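Local coordinates for flavin prenyltransferase UbiX (Aquifex aeolicus, PDB 2EJB), which probably makes the prenylated FMN cofactor of UbiD decarboxylases by joining a dimethylallyl group from dimethylallyl phosphate to the N5 and C6 atoms of FMN, at residues Lys3-Ile8 with Arg83-Val88; Asp32-Arg37 with Lys104-Arg109; Ala151-Tyr156 with Asp163-Phe168. All coordinates share one frame; numbering follows the deposited sequence.

Contact 1: Lys3-Ile8 with Arg83-Val88; sequences KIALCI and RGVYVV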
# COMPACT_ATOMS: atom_id res chain seq x y z
N LYS A 3 23.38 -15.37 5.03
CA LYS A 3 23.58 -14.01 4.58
C LYS A 3 22.29 -13.41 4.04
O LYS A 3 21.47 -14.09 3.43
CB LYS A 3 24.65 -13.98 3.48
CG LYS A 3 26.03 -14.41 3.94
CD LYS A 3 26.99 -14.44 2.78
CE LYS A 3 28.43 -14.49 3.25
NZ LYS A 3 28.74 -15.71 4.04
N ILE A 4 22.13 -12.11 4.27
CA ILE A 4 20.96 -11.39 3.80
C ILE A 4 21.45 -10.10 3.17
O ILE A 4 22.40 -9.48 3.66
CB ILE A 4 19.99 -11.04 4.97
CG1 ILE A 4 19.30 -12.30 5.48
CG2 ILE A 4 18.95 -10.03 4.49
CD1 ILE A 4 18.36 -12.94 4.49
N ALA A 5 20.81 -9.70 2.08
CA ALA A 5 21.17 -8.47 1.40
C ALA A 5 20.04 -7.48 1.63
O ALA A 5 18.87 -7.81 1.43
CB ALA A 5 21.36 -8.73 -0.09
N LEU A 6 20.39 -6.27 2.05
CA LEU A 6 19.39 -5.23 2.32
C LEU A 6 19.79 -3.93 1.65
O LEU A 6 20.88 -3.39 1.89
CB LEU A 6 19.23 -5.02 3.83
CG LEU A 6 18.32 -3.88 4.30
CD1 LEU A 6 16.90 -4.04 3.74
CD2 LEU A 6 18.27 -3.88 5.82
N CYS A 7 18.90 -3.43 0.81
CA CYS A 7 19.11 -2.17 0.10
C CYS A 7 18.05 -1.19 0.56
O CYS A 7 16.86 -1.52 0.60
CB CYS A 7 18.99 -2.38 -1.41
SG CYS A 7 20.11 -3.63 -2.09
N ILE A 8 18.47 0.02 0.90
CA ILE A 8 17.55 1.06 1.35
C ILE A 8 17.60 2.21 0.36
O ILE A 8 18.63 2.87 0.21
CB ILE A 8 17.92 1.54 2.76
CG1 ILE A 8 18.04 0.32 3.69
CG2 ILE A 8 16.86 2.50 3.29
CD1 ILE A 8 18.35 0.65 5.13
N ARG A 83 20.12 -15.83 1.47
CA ARG A 83 18.77 -16.31 1.71
C ARG A 83 17.76 -15.44 0.97
O ARG A 83 16.65 -15.87 0.68
CB ARG A 83 18.47 -16.32 3.20
CG ARG A 83 17.09 -16.86 3.54
CD ARG A 83 16.89 -16.97 5.03
NE ARG A 83 15.58 -17.53 5.35
CZ ARG A 83 15.23 -17.96 6.56
NH1 ARG A 83 16.09 -17.89 7.57
NH2 ARG A 83 14.02 -18.43 6.77
N GLY A 84 18.14 -14.20 0.69
CA GLY A 84 17.24 -13.30 -0.01
C GLY A 84 17.75 -11.87 -0.09
O GLY A 84 18.72 -11.50 0.56
N VAL A 85 17.08 -11.07 -0.91
CA VAL A 85 17.45 -9.68 -1.07
C VAL A 85 16.27 -8.78 -0.80
O VAL A 85 15.21 -8.93 -1.41
CB VAL A 85 17.95 -9.38 -2.49
CG1 VAL A 85 18.16 -7.88 -2.66
CG2 VAL A 85 19.25 -10.12 -2.75
N TYR A 86 16.46 -7.85 0.13
CA TYR A 86 15.42 -6.88 0.48
C TYR A 86 15.77 -5.52 -0.08
O TYR A 86 16.93 -5.11 -0.08
CB TYR A 86 15.29 -6.73 2.00
CG TYR A 86 14.62 -7.88 2.72
CD1 TYR A 86 15.34 -8.68 3.60
CD2 TYR A 86 13.26 -8.14 2.54
CE1 TYR A 86 14.72 -9.73 4.29
CE2 TYR A 86 12.64 -9.18 3.22
CZ TYR A 86 13.38 -9.97 4.09
OH TYR A 86 12.77 -11.00 4.78
N VAL A 87 14.75 -4.82 -0.57
CA VAL A 87 14.88 -3.47 -1.08
C VAL A 87 13.77 -2.77 -0.32
O VAL A 87 12.63 -2.67 -0.79
CB VAL A 87 14.64 -3.39 -2.61
CG1 VAL A 87 14.72 -1.95 -3.07
CG2 VAL A 87 15.67 -4.23 -3.35
N VAL A 88 14.12 -2.31 0.88
CA VAL A 88 13.18 -1.68 1.80
C VAL A 88 13.69 -0.35 2.37
O VAL A 88 14.66 -0.32 3.12
CB VAL A 88 12.90 -2.62 2.99
CG1 VAL A 88 11.91 -1.98 3.95
CG2 VAL A 88 12.37 -3.97 2.49
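Leu6 and Tyr86, directly paired across two parallel strands, form the apolar centre on one face of the sheet. Leu6 CG is anti to the backbone N (chi1 175°), and its CD1 methyl meets Tyr86 CB at 3.6 Å. The two side chains cross obliquely, so that one leucine methyl lies against the root of the ring. Ile4 CG2 comes to the ring edge, near its plane, 4.0 Å from Tyr86 CD1, while Ile4 CD1 runs alongside Arg83 CB. On the other face the small Ala5 leaves room for a beta-branched neighbour, its CB lying 3.7 Å from Val85 CG2; the side chains of Cys7 and Val87 come less close, 4.3 Å from Cys7 CB to Val87 CG2.

Between the faces runs the backbone ladder. The nearly straight bond from Tyr86 N to Ala5 O (2.7 Å, 177°) lies in the carbonyl plane, whereas Cys7 N reaches Tyr86 O from above that carbonyl's plane, also at 2.7 Å. Val88 N to Cys7 O is the most bent rung, at 134°, where the second strand turns a corner. At the other end Arg83 N donates to Lys3 O.

Tyr86 OH and Arg83 NH2 are hydrogen-bonded to Leu173 O and Leu177 O. Helix 14-26 packs on Ile4, Leu6 and Tyr86, and strands 30-35 and 121-125 flank the pair, making this the middle of a Rossmann-like parallel sheet.

Contact 2: Asp32-Arg37 with Lys104-Arg109; sequences DLVISR and KNLIHR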
# COMPACT_ATOMS: atom_id res chain seq x y z
N ASP A 32 24.47 -7.54 4.54
CA ASP A 32 25.22 -6.75 3.58
C ASP A 32 24.25 -5.61 3.26
O ASP A 32 23.17 -5.83 2.72
CB ASP A 32 25.55 -7.58 2.34
CG ASP A 32 26.79 -8.44 2.52
OD1 ASP A 32 27.88 -7.86 2.71
OD2 ASP A 32 26.69 -9.68 2.48
N LEU A 33 24.65 -4.40 3.62
CA LEU A 33 23.81 -3.24 3.44
C LEU A 33 24.22 -2.25 2.37
O LEU A 33 25.39 -1.91 2.23
CB LEU A 33 23.71 -2.50 4.78
CG LEU A 33 22.96 -1.17 4.79
CD1 LEU A 33 21.48 -1.41 4.48
CD2 LEU A 33 23.12 -0.54 6.16
N VAL A 34 23.23 -1.78 1.61
CA VAL A 34 23.48 -0.79 0.58
C VAL A 34 22.53 0.36 0.89
O VAL A 34 21.32 0.16 0.97
CB VAL A 34 23.16 -1.30 -0.84
CG1 VAL A 34 23.61 -0.27 -1.86
CG2 VAL A 34 23.84 -2.64 -1.10
N ILE A 35 23.08 1.55 1.07
CA ILE A 35 22.26 2.72 1.36
C ILE A 35 22.45 3.79 0.30
O ILE A 35 23.57 4.25 0.06
CB ILE A 35 22.64 3.34 2.72
CG1 ILE A 35 22.67 2.25 3.79
CG2 ILE A 35 21.63 4.41 3.10
CD1 ILE A 35 23.14 2.73 5.14
N SER A 36 21.35 4.18 -0.34
CA SER A 36 21.40 5.21 -1.37
C SER A 36 21.60 6.58 -0.71
O SER A 36 21.33 6.74 0.48
CB SER A 36 20.10 5.22 -2.18
OG SER A 36 19.04 5.80 -1.44
N ARG A 37 22.08 7.55 -1.48
CA ARG A 37 22.29 8.90 -0.96
C ARG A 37 20.90 9.44 -0.66
O ARG A 37 20.65 10.06 0.37
CB ARG A 37 22.97 9.78 -2.01
CG ARG A 37 22.04 10.16 -3.15
CD ARG A 37 22.76 10.61 -4.41
NE ARG A 37 21.83 10.57 -5.53
CZ ARG A 37 22.14 10.21 -6.77
NH1 ARG A 37 23.39 9.86 -7.07
NH2 ARG A 37 21.21 10.18 -7.71
N LYS A 104 21.33 1.96 -12.67
CA LYS A 104 21.98 3.24 -12.41
C LYS A 104 22.89 3.17 -11.19
O LYS A 104 23.78 4.00 -11.03
CB LYS A 104 20.93 4.33 -12.20
CG LYS A 104 21.51 5.70 -11.89
CD LYS A 104 20.44 6.78 -12.00
CE LYS A 104 20.97 8.15 -11.62
NZ LYS A 104 19.90 9.18 -11.80
N ASN A 105 22.65 2.19 -10.33
CA ASN A 105 23.45 2.01 -9.12
C ASN A 105 23.58 0.54 -8.77
O ASN A 105 22.98 -0.33 -9.42
CB ASN A 105 22.82 2.75 -7.93
CG ASN A 105 21.46 2.19 -7.54
OD1 ASN A 105 21.19 1.01 -7.75
ND2 ASN A 105 20.61 3.03 -6.96
N LEU A 106 24.36 0.25 -7.73
CA LEU A 106 24.58 -1.11 -7.28
C LEU A 106 23.27 -1.81 -6.93
O LEU A 106 23.08 -2.98 -7.26
CB LEU A 106 25.50 -1.12 -6.05
CG LEU A 106 25.75 -2.48 -5.40
CD1 LEU A 106 26.39 -3.43 -6.41
CD2 LEU A 106 26.65 -2.31 -4.18
N ILE A 107 22.38 -1.08 -6.27
CA ILE A 107 21.08 -1.62 -5.87
C ILE A 107 20.32 -2.21 -7.05
O ILE A 107 19.74 -3.29 -6.95
CB ILE A 107 20.22 -0.51 -5.20
CG1 ILE A 107 20.88 -0.07 -3.89
CG2 ILE A 107 18.81 -1.03 -4.93
CD1 ILE A 107 20.08 0.97 -3.13
N HIS A 108 20.32 -1.49 -8.17
CA HIS A 108 19.62 -1.97 -9.35
C HIS A 108 20.30 -3.25 -9.82
O HIS A 108 19.63 -4.22 -10.16
CB HIS A 108 19.66 -0.90 -10.44
CG HIS A 108 19.07 0.41 -10.01
ND1 HIS A 108 19.32 1.59 -10.67
CD2 HIS A 108 18.25 0.71 -8.98
CE1 HIS A 108 18.67 2.57 -10.07
NE2 HIS A 108 18.01 2.06 -9.04
N ARG A 109 21.63 -3.24 -9.81
CA ARG A 109 22.40 -4.41 -10.23
C ARG A 109 22.06 -5.63 -9.38
O ARG A 109 21.88 -6.73 -9.91
CB ARG A 109 23.90 -4.11 -10.11
CG ARG A 109 24.80 -5.31 -10.38
CD ARG A 109 24.66 -5.83 -11.80
NE ARG A 109 25.45 -7.04 -12.01
CZ ARG A 109 25.44 -7.77 -13.13
NH1 ARG A 109 24.67 -7.41 -14.15
NH2 ARG A 109 26.19 -8.85 -13.22
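Residues 34-37, where strand 30-35 ends, and 104-107, which lead into helix 106-117, run 134° apart in direction, with the CA atoms of Val34 and Ile107 6.9 Å apart. These two residues carry the contact. Val34 CG1, anti to its backbone N (chi1 -173°), presses against Ile107 CG1 at 3.4 Å, tighter than usual for two carbons, as the side chains slide past each other in opposite directions. The compact valine suits this close approach, and the longer isoleucine carries its CD1 on toward Ser36 CB. The other valine methyl, CG2, meets Leu106 CD2 at 4.2 Å, so the two branches of Val34 address successive residues of the first helical turn.

Asn105 is the N-cap of that helix: its OD1 accepts from His108 N at 2.7 Å, the donor lying nearly along the C=O axis. The same oxygen sits over one face of the His108 ring. At the ring edge, Lys104 N donates to His108 ND1 at 2.9 Å, in the ring plane, which fixes the imidazole's rotation and would favour a proton-free ND1. Ser36, a predicted FMN-binding residue, is likewise an N-cap, its OG accepting from Ala39 N. Toward the surface, Arg37 NH2 and Lys104 NZ lie 4.4 Å apart without bonding; as like charges they would probably repel, and the arginine is poorly ordered.

Cys7 of strand 3-8 touches both Val34 and Ile107, His64 of strand 61-65 packs on Leu106, and helix 92-100 lies against His108.

Contact 3: Ala151-Tyr156 with Asp163-Phe168; sequences ASPAFY and DDMINF
One face of the Phe168 ring lies against the backbone of Ala154, whose N stands 3.3 Å above the ring plane, offset toward the rim. The ring's far end reaches Ala154 CB, 3.7 Å from Phe168 CZ, and its CE1 comes to the edge of the Tyr156 ring, 4.0 Å from Tyr156 CD1. Phe168 CG is anti to the backbone N (chi1 170°), which sends the ring out to the loop; the small alanine lets the peptide lie close to it. The chain here leaves the last strand of the sheet, 147-150, and loops back into helix 162-176. An alanine in place of Phe168 would remove the ring on which the Ala154 peptide and Tyr156 rest, and would probably loosen this loop. One helical turn earlier, Met165 CB packs on Pro153 CB at 3.7 Å. With CG anti to the carbonyl carbon (chi1 -70°) and SD extended from it, Met165 SD lies beside Pro153 CG and makes an oblique Met-aromatic contact with Phe155, 5.4 Å from the ring centroid. Tyr156 is predicted to bind dimethylallyl phosphate, as is Lys172, near Phe168. Ser152 O accepts from Arg126 of the second subunit, and Phe155 N donates to Ser12 OG of the second subunit.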
# COMPACT_ATOMS: atom_id res chain seq x y z
N ALA A 151 3.69 -0.92 1.55
CA ALA A 151 3.79 -0.52 2.95
C ALA A 151 2.39 -0.13 3.39
O ALA A 151 2.09 1.05 3.56
CB ALA A 151 4.76 0.65 3.09
N SER A 152 1.52 -1.13 3.56
CA SER A 152 0.14 -0.90 3.98
C SER A 152 -0.15 -1.64 5.28
O SER A 152 -0.66 -2.76 5.27
CB SER A 152 -0.83 -1.39 2.89
OG SER A 152 -0.55 -0.78 1.64
N PRO A 153 0.19 -1.03 6.43
CA PRO A 153 -0.07 -1.72 7.69
C PRO A 153 -1.55 -1.99 7.89
O PRO A 153 -2.40 -1.26 7.38
CB PRO A 153 0.50 -0.76 8.73
CG PRO A 153 0.33 0.58 8.08
CD PRO A 153 0.76 0.31 6.67
N ALA A 154 -1.86 -3.05 8.62
CA ALA A 154 -3.25 -3.39 8.88
C ALA A 154 -3.56 -3.13 10.35
O ALA A 154 -2.66 -2.82 11.13
CB ALA A 154 -3.48 -4.83 8.55
N PHE A 155 -4.83 -3.25 10.72
CA PHE A 155 -5.25 -3.01 12.10
C PHE A 155 -5.71 -4.30 12.78
O PHE A 155 -6.44 -4.24 13.76
CB PHE A 155 -6.37 -1.97 12.14
CG PHE A 155 -5.98 -0.62 11.62
CD1 PHE A 155 -5.76 -0.41 10.26
CD2 PHE A 155 -5.80 0.45 12.50
CE1 PHE A 155 -5.38 0.85 9.78
CE2 PHE A 155 -5.42 1.71 12.03
CZ PHE A 155 -5.21 1.91 10.66
N TYR A 156 -5.29 -5.45 12.27
CA TYR A 156 -5.68 -6.72 12.86
C TYR A 156 -5.33 -6.74 14.34
O TYR A 156 -6.18 -6.98 15.19
CB TYR A 156 -4.94 -7.90 12.21
CG TYR A 156 -5.10 -8.07 10.71
CD1 TYR A 156 -4.10 -7.66 9.85
CD2 TYR A 156 -6.24 -8.67 10.17
CE1 TYR A 156 -4.21 -7.85 8.46
CE2 TYR A 156 -6.37 -8.86 8.79
CZ TYR A 156 -5.35 -8.44 7.95
OH TYR A 156 -5.47 -8.62 6.59
N ASP A 163 4.85 2.78 15.83
CA ASP A 163 5.81 1.71 16.02
C ASP A 163 5.15 0.36 15.80
O ASP A 163 5.75 -0.57 15.25
CB ASP A 163 6.38 1.78 17.44
CG ASP A 163 7.50 0.78 17.66
OD1 ASP A 163 8.58 0.97 17.07
OD2 ASP A 163 7.28 -0.18 18.43
N ASP A 164 3.89 0.24 16.22
CA ASP A 164 3.15 -1.00 16.06
C ASP A 164 2.88 -1.29 14.59
O ASP A 164 2.80 -2.45 14.19
CB ASP A 164 1.83 -0.95 16.83
CG ASP A 164 2.02 -1.00 18.33
OD1 ASP A 164 3.13 -1.35 18.77
OD2 ASP A 164 1.05 -0.70 19.06
N MET A 165 2.73 -0.24 13.79
CA MET A 165 2.48 -0.42 12.37
C MET A 165 3.77 -0.75 11.62
O MET A 165 3.76 -1.52 10.65
CB MET A 165 1.83 0.83 11.78
CG MET A 165 0.39 1.03 12.26
SD MET A 165 -0.47 2.35 11.40
CE MET A 165 0.08 3.76 12.35
N ILE A 166 4.88 -0.17 12.07
CA ILE A 166 6.18 -0.43 11.45
C ILE A 166 6.54 -1.91 11.66
O ILE A 166 7.01 -2.58 10.74
CB ILE A 166 7.28 0.43 12.08
CG1 ILE A 166 6.96 1.92 11.87
CG2 ILE A 166 8.63 0.08 11.47
CD1 ILE A 166 7.95 2.86 12.53
N ASN A 167 6.32 -2.40 12.87
CA ASN A 167 6.62 -3.79 13.18
C ASN A 167 5.75 -4.74 12.38
O ASN A 167 6.19 -5.82 12.00
CB ASN A 167 6.44 -4.05 14.68
CG ASN A 167 7.60 -3.53 15.51
OD1 ASN A 167 8.30 -2.60 15.11
ND2 ASN A 167 7.81 -4.13 16.68
N PHE A 168 4.51 -4.33 12.13
CA PHE A 168 3.59 -5.16 11.34
C PHE A 168 4.18 -5.37 9.95
O PHE A 168 4.32 -6.50 9.49
CB PHE A 168 2.22 -4.49 11.20
CG PHE A 168 1.33 -5.18 10.20
CD1 PHE A 168 0.64 -6.34 10.54
CD2 PHE A 168 1.23 -4.71 8.90
CE1 PHE A 168 -0.13 -7.02 9.60
CE2 PHE A 168 0.47 -5.39 7.94
CZ PHE A 168 -0.21 -6.55 8.29

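Contacts 1 and 2 meet directly through the sheet, in which strands 3-8 and 30-35 are neighbours: Ile8 N lies 2.8 Å from Val34 O, and Leu6 O 2.9 Å from Val34 N, both probable hydrogen bonds. Cys7 CB also touches Ile107 CG2 at 3.8 Å, so helix 106-117 rests on both strands. Contact 3 stands apart, its centre about 20 Å from that of contact 1 and about 26 Å from that of contact 2. Ser36 in contact 2 belongs to the predicted FMN site, with Thr94 close to Val87 and Ile107; Tyr156 in contact 3 is predicted to bind dimethylallyl phosphate, and its loop bonds to Ser12 and Arg126 of the second subunit, predicted FMN residues, consistent with a site spanning the subunit interface.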